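Local coordinates for putative aminopeptidase (Leishmania major, PDB 5NTH), which probably acts as a manganese-dependent leucyl aminopeptidase of the M17 family, trimming residues from peptide N-termini, and is held here with the inhibitor actinonin, at residues R218-P223 and T320-S325; A274-L279 and T355-E360; V296-V301 and D415-T420; G391-G396 and G493-Q498; G421-A426 and A514-N519. All blocks are in the same frame, centred on the assembly; numbering follows the deposited sequence.

Contact 1: residues R218-P223 and T320-S325. With MN (manganese (II) ion), chain C.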
# COMPACT_ATOMS: atom_id res chain seq x y z
N ARG A 218 28.59 -18.86 11.18
CA ARG A 218 28.17 -20.06 10.50
C ARG A 218 26.77 -20.44 10.84
O ARG A 218 25.96 -20.65 9.96
CB ARG A 218 29.08 -21.22 10.86
CG ARG A 218 28.75 -22.50 10.12
CD ARG A 218 29.92 -23.45 10.07
NE ARG A 218 29.63 -24.70 9.37
CZ ARG A 218 29.57 -24.85 8.04
NH1 ARG A 218 29.75 -23.82 7.20
NH2 ARG A 218 29.33 -26.05 7.54
N LEU A 219 26.48 -20.55 12.12
CA LEU A 219 25.13 -20.89 12.58
C LEU A 219 24.10 -19.89 12.05
O LEU A 219 23.08 -20.28 11.49
CB LEU A 219 25.10 -20.98 14.09
CG LEU A 219 25.97 -22.08 14.71
CD1 LEU A 219 25.89 -21.97 16.22
CD2 LEU A 219 25.59 -23.48 14.26
N VAL A 220 24.41 -18.60 12.12
CA VAL A 220 23.50 -17.56 11.66
C VAL A 220 23.25 -17.66 10.16
O VAL A 220 22.11 -17.76 9.73
CB VAL A 220 24.00 -16.15 12.04
CG1 VAL A 220 23.22 -15.06 11.34
CG2 VAL A 220 23.87 -15.94 13.54
N ASP A 221 24.35 -17.66 9.41
CA ASP A 221 24.33 -17.77 7.93
C ASP A 221 23.61 -18.99 7.42
O ASP A 221 22.98 -18.89 6.38
CB ASP A 221 25.74 -17.85 7.34
CG ASP A 221 26.39 -16.48 7.07
OD1 ASP A 221 25.71 -15.43 7.09
OD2 ASP A 221 27.61 -16.48 6.78
N THR A 222 23.72 -20.13 8.10
CA THR A 222 23.08 -21.36 7.63
C THR A 222 21.56 -21.19 7.51
O THR A 222 20.92 -20.68 8.43
CB THR A 222 23.32 -22.54 8.56
OG1 THR A 222 24.72 -22.71 8.73
CG2 THR A 222 22.77 -23.81 7.99
N PRO A 223 20.97 -21.59 6.38
CA PRO A 223 19.53 -21.53 6.30
C PRO A 223 18.84 -22.58 7.18
O PRO A 223 19.45 -23.57 7.56
CB PRO A 223 19.26 -21.78 4.84
CG PRO A 223 20.40 -22.58 4.38
CD PRO A 223 21.56 -22.09 5.14
N THR A 320 18.49 -15.19 10.07
CA THR A 320 19.31 -14.58 11.07
C THR A 320 18.56 -14.26 12.32
O THR A 320 19.14 -13.72 13.26
CB THR A 320 19.94 -13.26 10.57
OG1 THR A 320 18.94 -12.24 10.43
CG2 THR A 320 20.69 -13.49 9.25
N ASP A 321 17.28 -14.58 12.36
CA ASP A 321 16.51 -14.30 13.54
C ASP A 321 16.89 -15.22 14.74
O ASP A 321 16.28 -15.10 15.82
CB ASP A 321 15.02 -14.38 13.20
CG ASP A 321 14.19 -13.29 13.92
OD1 ASP A 321 14.64 -12.12 13.98
OD2 ASP A 321 13.08 -13.60 14.39
N MET A 322 17.88 -16.11 14.56
CA MET A 322 18.49 -16.82 15.71
C MET A 322 19.86 -16.25 16.15
O MET A 322 20.61 -16.89 16.90
CB MET A 322 18.51 -18.33 15.52
CG MET A 322 18.91 -18.84 14.16
SD MET A 322 20.51 -18.20 13.63
CE MET A 322 21.64 -19.25 14.55
N GLY A 323 20.14 -15.01 15.74
CA GLY A 323 21.38 -14.32 16.03
C GLY A 323 21.66 -14.07 17.50
O GLY A 323 22.77 -14.30 17.96
N GLY A 324 20.68 -13.57 18.23
CA GLY A 324 20.85 -13.34 19.65
C GLY A 324 21.26 -14.61 20.32
O GLY A 324 22.19 -14.63 21.10
N SER A 325 20.58 -15.68 19.97
CA SER A 325 20.88 -17.02 20.45
C SER A 325 22.34 -17.40 20.21
O SER A 325 23.04 -17.76 21.14
CB SER A 325 19.94 -18.01 19.75
OG SER A 325 20.41 -19.33 19.71
MN MN C . 11.76 -12.42 15.03
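Val220 and Leu219, in the last turn of helix 203-221, pack against the bent side chain of Met322, the N-cap residue of helix 323-341; the contact joins two helices of the M17 catalytic domain close to its metal centre. The tight part gathers round Val220. Its CG1, anti to the backbone N, lies 3.6 Å from Thr320 CG2, while its CG2 meets Gly323 CA at 3.9 Å. Met322 reaches back to this helix because its CG stands between the backbone N and the carbonyl carbon (chi1 43°) and the chain then bends twice. The sulfur SD settles 3.6 Å from Val220 CA, and CE comes 3.5 Å from Leu219 O. Packing thins out at the Leu219 side chain, of which CB is the one atom near Met322 CE, at 3.9 Å; the rest leans on helix 12-26 and Phe329. On the far side Asp321 turns its back on the helix and binds manganese through OD2 at 1.9 Å, alongside Lys298 and Glu390. The polar end of Thr320 is tied to Asn317 O. Where helix 203-221 stops, Thr222 N and Thr222 OG1 both donate to Arg218 O from opposite faces of its carbonyl plane, the hydroxyl at 2.7 Å.

Contact 2: residues A274-L279 and T355-E360; sequences AHLVTL and TLCLAE
His275 and Leu358 face each other as an antiparallel hydrogen-bonded pair, each using both its backbone N-H and its C=O. His275 N donates to Leu358 O at 3.0 Å, and Leu358 N returns a bond of 2.8 Å to His275 O. Val277 and Leu356 form the second such pair: Val277 N reaches Leu356 O at 3.1 Å, while the return bond from Leu356 N to Val277 O is modelled so short that its length is doubtful. In the non-hydrogen-bonded positions, Leu276 and Thr278 turn their backbone polar groups the other way, to Ile250 and Thr248 of strand 246-251. Across from them, the backbones of Thr355 and Cys357 bond to strand 291-300, at Met295, Gly297 and Gly299. This places strand 275-282 second in the eight-stranded mixed sheet of the catalytic domain, which has helices on both faces. Helices 229-243 and 323-341 cover the face of His275, Leu356 and Leu358, where Val277 CG2 lies 3.7 Å from Leu358 CD1. On the other face, under helix 391-404, the hydroxyls Thr278 OG1 and Thr355 OG1 share a hydrogen bond of 2.6 Å between buried side chains. Beside them Leu276 CD2 spans Cys357 SG at 3.8 Å and Thr355 CG2 at 3.9 Å. Past the paired residues, Glu360 OE1 forms a salt bridge with Arg369 of a neighbouring subunit.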
# COMPACT_ATOMS: atom_id res chain seq x y z
N ALA A 274 9.73 -26.88 19.27
CA ALA A 274 10.40 -25.94 20.14
C ALA A 274 11.31 -26.62 21.18
O ALA A 274 11.08 -27.76 21.57
CB ALA A 274 9.38 -25.05 20.82
N HIS A 275 12.36 -25.90 21.61
CA HIS A 275 13.22 -26.35 22.70
C HIS A 275 13.63 -25.17 23.55
O HIS A 275 14.00 -24.11 23.03
CB HIS A 275 14.57 -26.91 22.23
CG HIS A 275 14.49 -28.07 21.28
ND1 HIS A 275 14.00 -27.96 20.00
CD2 HIS A 275 14.96 -29.34 21.40
CE1 HIS A 275 14.11 -29.12 19.39
NE2 HIS A 275 14.69 -29.98 20.22
N LEU A 276 13.62 -25.37 24.86
CA LEU A 276 14.47 -24.59 25.73
C LEU A 276 15.70 -25.42 26.02
O LEU A 276 15.61 -26.53 26.53
CB LEU A 276 13.76 -24.15 27.00
CG LEU A 276 12.89 -22.91 26.81
CD1 LEU A 276 12.04 -22.71 28.03
CD2 LEU A 276 13.72 -21.65 26.60
N VAL A 277 16.85 -24.90 25.64
CA VAL A 277 18.08 -25.60 25.84
C VAL A 277 18.95 -24.69 26.68
O VAL A 277 19.15 -23.52 26.31
CB VAL A 277 18.79 -25.88 24.51
CG1 VAL A 277 20.04 -26.73 24.75
CG2 VAL A 277 17.84 -26.56 23.54
N THR A 278 19.44 -25.22 27.81
CA THR A 278 20.29 -24.46 28.70
C THR A 278 21.54 -25.26 29.02
O THR A 278 21.46 -26.42 29.42
CB THR A 278 19.59 -24.11 30.00
OG1 THR A 278 18.53 -23.20 29.75
CG2 THR A 278 20.61 -23.46 30.97
N LEU A 279 22.68 -24.60 28.85
CA LEU A 279 23.99 -25.12 29.22
C LEU A 279 24.46 -24.30 30.38
O LEU A 279 24.26 -23.08 30.39
CB LEU A 279 24.99 -24.98 28.07
CG LEU A 279 24.91 -26.07 27.00
CD1 LEU A 279 23.60 -26.00 26.24
CD2 LEU A 279 26.09 -25.99 26.03
N THR A 355 20.84 -19.97 27.97
CA THR A 355 19.55 -20.54 27.62
C THR A 355 19.18 -20.17 26.17
O THR A 355 19.05 -19.00 25.81
CB THR A 355 18.46 -20.10 28.61
OG1 THR A 355 18.76 -20.64 29.90
CG2 THR A 355 17.09 -20.61 28.19
N LEU A 356 19.00 -21.18 25.35
CA LEU A 356 18.60 -20.99 23.98
C LEU A 356 17.12 -21.17 23.83
O LEU A 356 16.60 -22.26 24.09
CB LEU A 356 19.32 -21.97 23.09
CG LEU A 356 20.82 -21.89 23.32
CD1 LEU A 356 21.51 -22.97 22.51
CD2 LEU A 356 21.32 -20.50 22.94
N CYS A 357 16.45 -20.11 23.39
CA CYS A 357 15.01 -20.19 23.18
C CYS A 357 14.71 -20.57 21.75
O CYS A 357 14.56 -19.70 20.92
CB CYS A 357 14.36 -18.86 23.50
SG CYS A 357 14.77 -18.27 25.14
N LEU A 358 14.59 -21.87 21.48
CA LEU A 358 14.54 -22.39 20.11
C LEU A 358 13.15 -22.64 19.61
O LEU A 358 12.37 -23.24 20.33
CB LEU A 358 15.29 -23.71 19.99
CG LEU A 358 16.73 -23.64 20.46
CD1 LEU A 358 17.40 -24.97 20.20
CD2 LEU A 358 17.48 -22.52 19.76
N ALA A 359 12.88 -22.22 18.36
CA ALA A 359 11.58 -22.36 17.70
C ALA A 359 11.62 -21.77 16.32
O ALA A 359 12.37 -20.83 16.09
CB ALA A 359 10.51 -21.63 18.49
N GLU A 360 10.81 -22.31 15.40
CA GLU A 360 10.49 -21.60 14.14
C GLU A 360 9.12 -21.00 14.31
O GLU A 360 8.21 -21.68 14.76
CB GLU A 360 10.48 -22.48 12.88
CG GLU A 360 9.99 -21.71 11.63
CD GLU A 360 10.18 -22.39 10.27
OE1 GLU A 360 11.07 -23.26 10.17
OE2 GLU A 360 9.47 -22.03 9.29

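Contact 3: residues V296-V301 and D415-T420; sequences VGKGIV and DMATLT. With MN (manganese (II) ion), chain C; BB2 (actinonin), chain E.
Val296 and Gly297 run parallel to Asp415 and Met416, the strand axes 21° apart, with Met416 N bonded to Val296 O at 2.8 Å and Lys298 N to Met416 O at 3.1 Å. Beyond this ladder the strands part, and a water bridges them, donating to Lys298 O and accepting from Thr418 N. Lys298 dominates the side-chain contact. Its CG is anti to the backbone N (chi1 176°) and the chain stays extended, so it runs along the second segment: CB rests 3.6 Å from Ala417 CB, CD crosses Leu419 CD1 at 4.0 Å, and NZ ends on manganese at 2.0 Å. Actinonin binds next to the lysine nitrogen, its O2 on the same metal at 1.9 Å, while its N1 donates to Leu419 O at 2.8 Å in an almost straight bond (171°). Thr418 OG1 is hydrogen-bonded to Asp321 OD1, tying this loop to a ligand of the same manganese. Asp415, whose OD1 lies by Val296 CB, is held through OD2 by His510. Strand 291-300 is flanked by strand 349-361 on one side and strand 412-417 on the other, strand 508-512 comes next beyond 412-417, and helix 391-404 packs over Asp415 and Ala417.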
# COMPACT_ATOMS: atom_id res chain seq x y z
N VAL A 296 20.50 -15.34 28.02
CA VAL A 296 19.32 -15.83 27.28
C VAL A 296 19.27 -15.21 25.89
O VAL A 296 19.45 -14.01 25.72
CB VAL A 296 18.00 -15.49 27.99
CG1 VAL A 296 16.82 -16.17 27.31
CG2 VAL A 296 18.04 -15.92 29.45
N GLY A 297 18.98 -16.05 24.90
CA GLY A 297 18.98 -15.61 23.52
C GLY A 297 17.83 -16.12 22.69
O GLY A 297 17.40 -17.27 22.85
N LYS A 298 17.36 -15.25 21.79
CA LYS A 298 16.31 -15.58 20.85
C LYS A 298 16.88 -16.50 19.79
O LYS A 298 17.71 -16.08 18.98
CB LYS A 298 15.72 -14.29 20.23
CG LYS A 298 14.66 -14.47 19.13
CD LYS A 298 14.10 -13.12 18.67
CE LYS A 298 13.65 -13.12 17.22
NZ LYS A 298 12.59 -12.13 16.83
N GLY A 299 16.45 -17.76 19.82
CA GLY A 299 16.76 -18.75 18.79
C GLY A 299 15.61 -19.02 17.82
O GLY A 299 15.21 -20.18 17.60
N ILE A 300 15.06 -17.98 17.21
CA ILE A 300 14.03 -18.18 16.20
C ILE A 300 14.75 -18.50 14.91
O ILE A 300 15.35 -17.62 14.28
CB ILE A 300 13.07 -16.98 16.10
CG1 ILE A 300 12.22 -16.87 17.38
CG2 ILE A 300 12.18 -17.06 14.88
CD1 ILE A 300 11.31 -18.05 17.69
N VAL A 301 14.72 -19.78 14.55
CA VAL A 301 15.53 -20.27 13.42
C VAL A 301 15.02 -19.77 12.07
O VAL A 301 15.79 -19.57 11.13
CB VAL A 301 15.65 -21.80 13.39
CG1 VAL A 301 16.43 -22.25 14.62
CG2 VAL A 301 14.30 -22.50 13.25
N ASP A 415 20.03 -10.58 28.18
CA ASP A 415 19.06 -10.99 27.18
C ASP A 415 19.53 -10.48 25.84
O ASP A 415 19.81 -9.28 25.68
CB ASP A 415 17.68 -10.41 27.54
CG ASP A 415 16.51 -11.09 26.81
OD1 ASP A 415 16.40 -12.33 26.89
OD2 ASP A 415 15.68 -10.38 26.19
N MET A 416 19.65 -11.37 24.87
CA MET A 416 20.16 -10.97 23.56
C MET A 416 19.29 -11.53 22.48
O MET A 416 19.03 -12.73 22.46
CB MET A 416 21.60 -11.41 23.35
CG MET A 416 22.23 -10.81 22.12
SD MET A 416 23.90 -11.41 21.82
CE MET A 416 24.83 -10.51 23.04
N ALA A 417 18.87 -10.65 21.57
CA ALA A 417 17.84 -10.98 20.61
C ALA A 417 17.86 -10.05 19.40
O ALA A 417 18.13 -8.86 19.56
CB ALA A 417 16.51 -10.91 21.29
N THR A 418 17.63 -10.60 18.21
CA THR A 418 17.33 -9.81 16.99
C THR A 418 15.84 -9.47 17.08
O THR A 418 15.00 -10.17 16.53
CB THR A 418 17.58 -10.60 15.69
OG1 THR A 418 16.93 -11.87 15.78
CG2 THR A 418 19.06 -10.86 15.47
N LEU A 419 15.51 -8.44 17.81
CA LEU A 419 14.16 -8.40 18.29
C LEU A 419 13.23 -7.60 17.39
O LEU A 419 12.15 -8.09 17.09
CB LEU A 419 14.09 -7.91 19.74
CG LEU A 419 12.77 -8.34 20.40
CD1 LEU A 419 12.60 -9.85 20.47
CD2 LEU A 419 12.67 -7.76 21.80
N THR A 420 13.66 -6.40 16.98
CA THR A 420 12.77 -5.39 16.39
C THR A 420 13.44 -4.56 15.32
O THR A 420 14.63 -4.28 15.41
CB THR A 420 12.22 -4.37 17.45
OG1 THR A 420 13.28 -3.57 18.00
CG2 THR A 420 11.46 -5.07 18.60
MN MN C . 11.76 -12.42 15.03
C5 BB2 E . 10.36 -7.52 14.05
C3 BB2 E . 10.12 -8.99 14.23
O4 BB2 E . 9.52 -9.56 13.36
N1 BB2 E . 10.61 -9.65 15.27
O2 BB2 E . 10.40 -11.05 15.36
C6 BB2 E . 9.02 -6.79 14.09
C12 BB2 E . 9.18 -5.51 13.34
O13 BB2 E . 9.61 -4.56 13.93
C7 BB2 E . 8.61 -6.56 15.55
C8 BB2 E . 7.34 -5.75 15.73
C9 BB2 E . 6.10 -6.51 15.26
C10 BB2 E . 5.30 -5.70 14.26
C11 BB2 E . 4.55 -4.57 14.95
N14 BB2 E . 8.88 -5.47 12.05
C15 BB2 E . 9.06 -4.25 11.26
C16 BB2 E . 9.56 -4.56 9.83
C18 BB2 E . 9.05 -3.61 8.74
C17 BB2 E . 11.10 -4.61 9.80
C19 BB2 E . 7.82 -3.40 11.38
O20 BB2 E . 7.89 -2.47 12.15
N21 BB2 E . 6.69 -3.65 10.68
C22 BB2 E . 5.75 -2.56 10.37
C23 BB2 E . 6.16 -4.90 10.11
C24 BB2 E . 5.14 -4.51 9.04
C25 BB2 E . 4.98 -3.00 9.11
C26 BB2 E . 4.81 -2.41 11.57
O27 BB2 E . 5.50 -1.92 12.73
O HOH W 1 17.88 -13.38 17.70

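Contact 4: residues G391-G396 and G493-Q498; sequences GRIVLG and GYFVEQ. With BCT (bicarbonate ion), chain B.
At the bicarbonate pocket beside the active site, Arg392 of the NTDAEGRI signature of M17 aminopeptidases packs against Phe495. Helices 391-404 and 488-497 run roughly side by side here, their local axes 25° apart and 8.7 Å at closest approach. Phe495 holds its ring anti to the backbone N (chi1 -179°), which drives it between the helices. CD1 sits 3.4 Å from Arg392 CB, and Arg392 O lies near the ring plane at the edge, 3.2 Å from CE1; CZ reaches Ile393 CG1 at 4.1 Å. The arginine crosses the phenylalanine at about a right angle, its aliphatic CG 3.7 Å from Phe495 CB. The next residue, Val496, sets CG1 4.0 Å from Leu395 CB, a turn beyond Arg392, and Leu395 continues inward onto strands 291-300 and 412-417. From the same Arg392 the polar groups turn to the bicarbonate: the backbone N donates to O1 at 2.8 Å and NH1 gives O2 a weak bond, although both oxygens are modelled too close to neighbours for their places to be certain. The guanidinium also has a weak bond to Tyr470. Apolar packing lines the stem of an arginine whose head, with the N-terminal end of its helix, would be expected to attract an anion; in related leucyl aminopeptidases a bicarbonate at this place is thought to act as general base.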
# COMPACT_ATOMS: atom_id res chain seq x y z
N GLY A 391 9.45 -12.98 19.44
CA GLY A 391 10.72 -12.97 20.17
C GLY A 391 10.52 -12.71 21.65
O GLY A 391 10.92 -13.52 22.47
N ARG A 392 9.89 -11.58 21.97
CA ARG A 392 9.30 -11.28 23.28
C ARG A 392 8.80 -12.50 24.03
O ARG A 392 9.07 -12.65 25.22
CB ARG A 392 8.03 -10.47 23.04
CG ARG A 392 8.22 -9.00 22.82
CD ARG A 392 7.05 -8.40 22.10
NE ARG A 392 7.63 -7.56 21.08
CZ ARG A 392 7.57 -6.23 21.01
NH1 ARG A 392 8.22 -5.62 20.02
NH2 ARG A 392 6.85 -5.50 21.88
N ILE A 393 8.00 -13.32 23.34
CA ILE A 393 7.26 -14.37 23.97
C ILE A 393 8.13 -15.52 24.35
O ILE A 393 8.11 -15.96 25.48
CB ILE A 393 6.15 -14.90 23.08
CG1 ILE A 393 5.03 -13.84 22.99
CG2 ILE A 393 5.60 -16.18 23.67
CD1 ILE A 393 3.92 -14.17 22.01
N VAL A 394 8.87 -16.05 23.40
CA VAL A 394 9.72 -17.20 23.69
C VAL A 394 10.77 -16.80 24.73
O VAL A 394 11.15 -17.62 25.55
CB VAL A 394 10.45 -17.72 22.44
CG1 VAL A 394 9.48 -18.02 21.29
CG2 VAL A 394 11.53 -16.74 21.99
N LEU A 395 11.23 -15.56 24.67
CA LEU A 395 12.26 -15.08 25.56
C LEU A 395 11.72 -14.90 26.96
O LEU A 395 12.43 -15.07 27.94
CB LEU A 395 12.79 -13.73 25.11
CG LEU A 395 13.79 -13.65 23.98
CD1 LEU A 395 14.06 -12.18 23.70
CD2 LEU A 395 15.08 -14.39 24.31
N GLY A 396 10.46 -14.50 27.04
CA GLY A 396 9.77 -14.47 28.29
C GLY A 396 9.88 -15.80 29.01
O GLY A 396 10.23 -15.81 30.16
N GLY A 493 12.00 -4.97 25.19
CA GLY A 493 12.70 -5.34 26.42
C GLY A 493 11.79 -5.45 27.63
O GLY A 493 11.91 -6.39 28.42
N TYR A 494 10.89 -4.49 27.77
CA TYR A 494 9.91 -4.45 28.87
C TYR A 494 9.02 -5.68 28.91
O TYR A 494 8.72 -6.21 29.96
CB TYR A 494 9.04 -3.19 28.75
CG TYR A 494 7.86 -3.16 29.68
CD1 TYR A 494 7.99 -2.75 31.01
CD2 TYR A 494 6.59 -3.57 29.23
CE1 TYR A 494 6.89 -2.74 31.87
CE2 TYR A 494 5.49 -3.57 30.07
CZ TYR A 494 5.64 -3.16 31.38
OH TYR A 494 4.55 -3.17 32.21
N PHE A 495 8.62 -6.14 27.74
CA PHE A 495 7.81 -7.33 27.69
C PHE A 495 8.58 -8.42 28.37
O PHE A 495 8.07 -9.03 29.27
CB PHE A 495 7.48 -7.75 26.27
CG PHE A 495 6.62 -8.96 26.22
CD1 PHE A 495 7.18 -10.23 26.29
CD2 PHE A 495 5.24 -8.84 26.19
CE1 PHE A 495 6.37 -11.38 26.29
CE2 PHE A 495 4.43 -9.98 26.18
CZ PHE A 495 5.01 -11.25 26.23
N VAL A 496 9.82 -8.64 27.96
CA VAL A 496 10.65 -9.73 28.51
C VAL A 496 10.95 -9.51 29.99
O VAL A 496 10.96 -10.43 30.78
CB VAL A 496 12.01 -9.86 27.80
CG1 VAL A 496 12.69 -11.15 28.22
CG2 VAL A 496 11.85 -9.87 26.29
N GLU A 497 11.20 -8.28 30.36
CA GLU A 497 11.45 -8.00 31.76
C GLU A 497 10.33 -8.50 32.68
O GLU A 497 10.60 -8.97 33.79
CB GLU A 497 11.62 -6.52 31.97
CG GLU A 497 12.25 -6.17 33.30
CD GLU A 497 12.41 -4.68 33.46
OE1 GLU A 497 11.81 -3.93 32.67
OE2 GLU A 497 13.15 -4.25 34.39
N GLN A 498 9.08 -8.46 32.24
CA GLN A 498 7.99 -8.82 33.14
C GLN A 498 7.98 -10.28 33.52
O GLN A 498 7.29 -10.63 34.44
CB GLN A 498 6.64 -8.48 32.54
CG GLN A 498 6.45 -7.05 32.10
CD GLN A 498 7.05 -6.04 33.06
OE1 GLN A 498 8.14 -5.51 32.81
NE2 GLN A 498 6.38 -5.80 34.17
C BCT B . 9.44 -9.37 18.90
O1 BCT B . 9.62 -10.49 19.38
O2 BCT B . 9.11 -8.39 19.59
O3 BCT B . 9.57 -9.25 17.60

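Contact 5: residues G421-A426 and A514-N519; sequences GAQGVA and AYPTSN. With BB2 (actinonin), chain E.
Gln423 extends its amide over the corner formed by Ala514, Tyr515 and Pro516, its CG anti to the backbone N (chi1 -176°) and its chain bent at the next bond. OE1 takes an almost straight hydrogen bond from Tyr515 N, 2.8 Å long at 176° and in the amide carbonyl plane. The same oxygen lies close to the plane of the tyrosine ring, at its edge, 3.4 Å from CD1. Tip to tip with the amide stands Pro516, whose CD is 3.4 Å from Gln423 OE1. Tyr515 and Pro516 open a type I beta turn ending at Ser518, and this turn abuts the start of helix 422-427. Along the helix start the tyrosine ring turns its edge to Gly421, CE1 3.8 Å from Gly421 CA, and Tyr515 CD1 lies 3.7 Å from Gly424 CA. Backbone groups of Gly424 and Val425 bond to a neighbouring subunit. On the pocket side, Gly421 N donates to actinonin O13 at 3.1 Å.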
# COMPACT_ATOMS: atom_id res chain seq x y z
N GLY A 421 12.65 -4.10 14.35
CA GLY A 421 13.07 -3.06 13.41
C GLY A 421 13.13 -1.67 14.01
O GLY A 421 13.81 -0.78 13.48
N ALA A 422 12.43 -1.45 15.11
CA ALA A 422 12.48 -0.18 15.80
C ALA A 422 13.92 0.12 16.23
O ALA A 422 14.40 1.27 16.18
CB ALA A 422 11.54 -0.19 16.99
N GLN A 423 14.61 -0.95 16.63
CA GLN A 423 16.03 -0.89 16.91
C GLN A 423 16.81 -0.13 15.86
O GLN A 423 17.56 0.78 16.21
CB GLN A 423 16.60 -2.29 17.04
CG GLN A 423 18.08 -2.37 17.43
CD GLN A 423 18.99 -2.54 16.21
OE1 GLN A 423 18.95 -3.57 15.52
NE2 GLN A 423 19.79 -1.51 15.92
N GLY A 424 16.65 -0.49 14.59
CA GLY A 424 17.37 0.18 13.50
C GLY A 424 17.05 1.68 13.41
O GLY A 424 17.93 2.52 13.18
N VAL A 425 15.78 2.01 13.61
CA VAL A 425 15.34 3.39 13.57
C VAL A 425 15.96 4.17 14.74
O VAL A 425 16.35 5.33 14.62
CB VAL A 425 13.81 3.45 13.64
CG1 VAL A 425 13.32 4.91 13.63
CG2 VAL A 425 13.18 2.65 12.49
N ALA A 426 16.05 3.51 15.88
CA ALA A 426 16.62 4.09 17.10
C ALA A 426 18.10 4.39 17.00
O ALA A 426 18.52 5.55 17.10
CB ALA A 426 16.39 3.13 18.26
N ALA A 514 19.13 -6.54 16.19
CA ALA A 514 18.52 -6.99 14.94
C ALA A 514 19.35 -6.64 13.67
O ALA A 514 19.65 -7.53 12.88
CB ALA A 514 17.11 -6.46 14.83
N TYR A 515 19.73 -5.38 13.51
CA TYR A 515 20.56 -4.93 12.38
C TYR A 515 22.08 -5.23 12.48
O TYR A 515 22.67 -5.64 11.50
CB TYR A 515 20.26 -3.46 12.03
CG TYR A 515 18.87 -3.35 11.48
CD1 TYR A 515 17.76 -3.32 12.32
CD2 TYR A 515 18.65 -3.42 10.11
CE1 TYR A 515 16.47 -3.31 11.81
CE2 TYR A 515 17.35 -3.41 9.60
CZ TYR A 515 16.27 -3.36 10.45
OH TYR A 515 14.99 -3.35 9.93
N PRO A 516 22.70 -5.06 13.66
CA PRO A 516 24.16 -5.35 13.75
C PRO A 516 24.58 -6.82 13.52
O PRO A 516 25.75 -7.11 13.24
CB PRO A 516 24.53 -4.90 15.17
CG PRO A 516 23.39 -4.06 15.64
CD PRO A 516 22.17 -4.53 14.92
N THR A 517 23.61 -7.73 13.60
CA THR A 517 23.85 -9.14 13.45
C THR A 517 24.23 -9.54 12.03
O THR A 517 24.69 -10.65 11.82
CB THR A 517 22.59 -9.94 13.84
OG1 THR A 517 22.96 -11.21 14.35
CG2 THR A 517 21.63 -10.17 12.62
N SER A 518 23.97 -8.68 11.06
CA SER A 518 24.29 -8.97 9.68
C SER A 518 24.53 -7.73 8.89
O SER A 518 24.11 -6.65 9.27
CB SER A 518 23.18 -9.77 8.97
OG SER A 518 22.17 -8.93 8.44
N ASN A 519 25.20 -7.92 7.78
CA ASN A 519 25.45 -6.87 6.82
C ASN A 519 25.43 -7.48 5.38
O ASN A 519 24.96 -8.60 5.19
CB ASN A 519 26.77 -6.21 7.17
CG ASN A 519 27.96 -7.15 7.01
OD1 ASN A 519 28.01 -8.00 6.11
ND2 ASN A 519 28.93 -6.98 7.86
C5 BB2 E . 10.36 -7.52 14.05
C3 BB2 E . 10.12 -8.99 14.23
O4 BB2 E . 9.52 -9.56 13.36
N1 BB2 E . 10.61 -9.65 15.27
O2 BB2 E . 10.40 -11.05 15.36
C6 BB2 E . 9.02 -6.79 14.09
C12 BB2 E . 9.18 -5.51 13.34
O13 BB2 E . 9.61 -4.56 13.93
C7 BB2 E . 8.61 -6.56 15.55
C8 BB2 E . 7.34 -5.75 15.73
C9 BB2 E . 6.10 -6.51 15.26
C10 BB2 E . 5.30 -5.70 14.26
C11 BB2 E . 4.55 -4.57 14.95
N14 BB2 E . 8.88 -5.47 12.05
C15 BB2 E . 9.06 -4.25 11.26
C16 BB2 E . 9.56 -4.56 9.83
C18 BB2 E . 9.05 -3.61 8.74
C17 BB2 E . 11.10 -4.61 9.80
C19 BB2 E . 7.82 -3.40 11.38
O20 BB2 E . 7.89 -2.47 12.15
N21 BB2 E . 6.69 -3.65 10.68
C22 BB2 E . 5.75 -2.56 10.37
C23 BB2 E . 6.16 -4.90 10.11
C24 BB2 E . 5.14 -4.51 9.04
C25 BB2 E . 4.98 -3.00 9.11
C26 BB2 E . 4.81 -2.41 11.57
O27 BB2 E . 5.50 -1.92 12.73

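All five contacts lie in the catalytic domain and are largely buried; contact 5 alone has partly exposed touching residues. It meets another subunit through its helix, whereas contacts 1 and 2 each reach one through a single residue. Contacts 2 and 3 are neighbouring strand pairings of one sheet, strand 349-361 lying next to strand 291-300, and both rest on backbone bonds; contacts 1 and 4 are helix packings on apolar side chains, bearing on that sheet through Ser325 against Leu356 and Leu395 against Lys298. Asp321 of contact 1 and Lys298 of contact 3 share one manganese. Actinonin joins contacts 3 and 5, and contact 4 borders the same pocket through Arg392, which packs on Leu419 and Thr420 of contact 3.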